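Local coordinates for protein putative angiotensinogen (Lampetra fluviatilis, PDB 5INW) that is a heparin-binding serpin that inhibits thrombin, heparin promoting the inhibition through a template mechanism, at the interface of chains A and B. Sequence-based numbering; all coordinates share one arbitrary frame. Chains: chain A, Putative angiotensinogen; chain B, C-terminal peptide of Putative angiotensinogen.

The interface of chains A and B. Residues chain A 93, 101-106, 323, 354, 399; chain B 28-32.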
loop_
_atom_site.group_PDB
_atom_site.type_symbol
_atom_site.label_atom_id
_atom_site.label_comp_id
_atom_site.label_asym_id
_atom_site.label_seq_id
_atom_site.Cartn_x
_atom_site.Cartn_y
_atom_site.Cartn_z
ATOM N N TYR A 93 0.471 7.696 6.568
ATOM C CA TYR A 93 1.733 8.270 6.116
ATOM C C TYR A 93 2.269 9.196 7.170
ATOM O O TYR A 93 3.450 9.151 7.506
ATOM C CB TYR A 93 1.527 9.060 4.833
ATOM C CG TYR A 93 2.783 9.412 4.040
ATOM C CD1 TYR A 93 3.560 10.510 4.362
ATOM C CD2 TYR A 93 3.150 8.676 2.901
ATOM C CE1 TYR A 93 4.682 10.829 3.621
ATOM C CE2 TYR A 93 4.236 9.023 2.129
ATOM C CZ TYR A 93 5.012 10.095 2.500
ATOM O OH TYR A 93 6.144 10.413 1.756
ATOM N N GLY A 101 13.825 8.972 9.894
ATOM C CA GLY A 101 14.978 9.824 9.564
ATOM C C GLY A 101 14.887 10.212 8.107
ATOM O O GLY A 101 14.339 9.459 7.329
ATOM N N PRO A 102 15.423 11.400 7.737
ATOM C CA PRO A 102 15.192 11.906 6.365
ATOM C C PRO A 102 16.030 11.207 5.289
ATOM O O PRO A 102 15.878 11.557 4.130
ATOM C CB PRO A 102 15.558 13.369 6.470
ATOM C CG PRO A 102 16.663 13.356 7.482
ATOM C CD PRO A 102 16.370 12.261 8.470
ATOM N N ALA A 103 16.849 10.210 5.668
ATOM C CA ALA A 103 17.443 9.232 4.720
ATOM C C ALA A 103 16.628 7.947 4.512
ATOM O O ALA A 103 17.031 7.123 3.682
ATOM C CB ALA A 103 18.831 8.829 5.181
ATOM N N ASP A 104 15.516 7.777 5.240
ATOM C CA ASP A 104 14.660 6.565 5.165
ATOM C C ASP A 104 13.703 6.565 3.961
ATOM O O ASP A 104 13.137 7.599 3.589
ATOM C CB ASP A 104 13.822 6.336 6.458
ATOM C CG ASP A 104 14.677 6.070 7.687
ATOM O OD1 ASP A 104 15.819 5.613 7.532
ATOM O OD2 ASP A 104 14.244 6.359 8.825
ATOM N N ASN A 105 13.493 5.361 3.409
ATOM C CA ASN A 105 12.417 5.064 2.429
ATOM C C ASN A 105 11.080 4.693 3.114
ATOM O O ASN A 105 11.051 4.028 4.144
ATOM C CB ASN A 105 12.856 3.941 1.505
ATOM C CG ASN A 105 14.122 4.300 0.726
ATOM O OD1 ASN A 105 14.310 5.452 0.384
ATOM N ND2 ASN A 105 14.977 3.320 0.442
ATOM N N ILE A 106 10.001 5.259 2.591
ATOM C CA ILE A 106 8.664 5.014 3.056
ATOM C C ILE A 106 7.887 4.398 1.889
ATOM O O ILE A 106 7.892 4.947 0.754
ATOM C CB ILE A 106 7.984 6.319 3.529
ATOM C CG1 ILE A 106 8.653 6.844 4.769
ATOM C CG2 ILE A 106 6.496 6.092 3.874
ATOM C CD1 ILE A 106 8.170 8.232 5.138
ATOM N N GLU A 323 5.441 16.466 2.663
ATOM C CA GLU A 323 4.897 15.280 3.346
ATOM C C GLU A 323 3.829 15.588 4.381
ATOM O O GLU A 323 3.028 14.736 4.666
ATOM C CB GLU A 323 6.031 14.457 3.970
ATOM C CG GLU A 323 6.871 13.795 2.887
ATOM C CD GLU A 323 7.976 12.892 3.392
ATOM O OE1 GLU A 323 8.492 13.106 4.498
ATOM O OE2 GLU A 323 8.352 11.958 2.667
ATOM N N ILE A 354 13.782 -0.990 -3.784
ATOM C CA ILE A 354 13.771 -0.792 -2.337
ATOM C C ILE A 354 12.654 -1.586 -1.670
ATOM O O ILE A 354 11.615 -1.793 -2.281
ATOM C CB ILE A 354 13.613 0.687 -1.954
ATOM C CG1 ILE A 354 12.259 1.280 -2.377
ATOM C CG2 ILE A 354 14.757 1.507 -2.517
ATOM C CD1 ILE A 354 11.784 2.376 -1.451
ATOM N N LEU A 399 9.252 -1.902 -4.043
ATOM C CA LEU A 399 9.100 -1.038 -5.207
ATOM C C LEU A 399 10.304 -1.238 -6.101
ATOM O O LEU A 399 11.405 -1.115 -5.645
ATOM C CB LEU A 399 8.956 0.445 -4.805
ATOM C CG LEU A 399 8.847 1.418 -5.992
ATOM C CD1 LEU A 399 7.661 1.071 -6.899
ATOM C CD2 LEU A 399 8.760 2.865 -5.517
ATOM N N GLY B 28 4.492 6.541 -0.947
ATOM C CA GLY B 28 5.756 6.615 -0.250
ATOM C C GLY B 28 6.669 7.760 -0.616
ATOM O O GLY B 28 6.284 8.717 -1.310
ATOM N N ARG B 29 7.895 7.614 -0.104
ATOM C CA ARG B 29 8.983 8.527 -0.306
ATOM C C ARG B 29 10.223 7.694 -0.547
ATOM O O ARG B 29 10.548 6.796 0.247
ATOM C CB ARG B 29 9.188 9.432 0.918
ATOM C CG ARG B 29 10.504 10.247 0.914
ATOM C CD ARG B 29 11.330 9.991 2.156
ATOM N NE ARG B 29 10.709 10.696 3.271
ATOM C CZ ARG B 29 11.129 10.676 4.527
ATOM N NH1 ARG B 29 10.484 11.410 5.413
ATOM N NH2 ARG B 29 12.179 9.937 4.893
ATOM N N VAL B 30 10.904 8.014 -1.647
ATOM C CA VAL B 30 12.180 7.414 -1.955
ATOM C C VAL B 30 13.284 8.411 -1.629
ATOM O O VAL B 30 13.352 9.475 -2.253
ATOM C CB VAL B 30 12.266 7.008 -3.422
ATOM C CG1 VAL B 30 13.617 6.382 -3.682
ATOM C CG2 VAL B 30 11.163 6.020 -3.750
ATOM N N ALA B 31 14.104 8.060 -0.629
ATOM C CA ALA B 31 15.288 8.829 -0.230
ATOM C C ALA B 31 16.637 8.113 -0.429
ATOM O O ALA B 31 17.649 8.774 -0.433
ATOM C CB ALA B 31 15.156 9.268 1.203
ATOM N N ASP B 32 16.654 6.801 -0.645
ATOM C CA ASP B 32 17.906 6.059 -0.720
ATOM C C ASP B 32 17.680 4.805 -1.544
ATOM O O ASP B 32 17.395 3.742 -1.010
ATOM C CB ASP B 32 18.412 5.731 0.695
ATOM C CG ASP B 32 19.541 4.691 0.706
ATOM O OD1 ASP B 32 20.353 4.694 -0.248
ATOM O OD2 ASP B 32 19.592 3.853 1.661
#
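In this serpin, cleaved in its reactive loop, strand 24-30 of the C-terminal peptide pairs antiparallel with the short strand 106-108 of chain A, a pairing that probably helps hold the cleaved peptide to the body. B:Arg29 and A:Ile106 form the bridge: N of A:Ile106 donates to O of B:Arg29 at 2.9 Å, and N of B:Arg29 returns a bond to O of A:Ile106. From this rung the B:Arg29 side chain leaves with CG anti to its backbone N (chi1 168°) and bends at chi2 and chi3, bringing the guanidinium side-on to the carboxylate of A:Glu323 on helix 319-325. NE of B:Arg29 meets OE2 of A:Glu323 at 2.7 Å and its NH1 meets OE1 at 2.8 Å, each on a syn lone pair and nearly straight, with the two planes 17° apart. The phenol OH of A:Tyr93 also donates to OE2, from above the carboxylate plane, helping to fix its rotation. On the far edge NH2 of B:Arg29 reaches the carbonyl O of A:Asp104 at 2.8 Å, on a lone pair, and more loosely that of A:Gly101. CD1 of A:Ile106 sits over the centre of one guanidinium face. An alanine in place of B:Arg29 removes the guanidinium and would probably leave the A:Glu323 carboxylate and the loop carbonyls without these donors, weakening the peptide's hold on chain A. Just before strand 106-108, A:Asn105 clamps the peptide backbone beyond strand 24-30: its OD1 accepts from N of B:Ala31 at 2.8 Å, nearly along its C=O axis, and from N of B:Asp32 on a lone pair. ND2 of A:Asn105 donates almost straight (175° at H) to O of B:Asp32, 2.9 Å away and in the plane of the A:Asn105 amide.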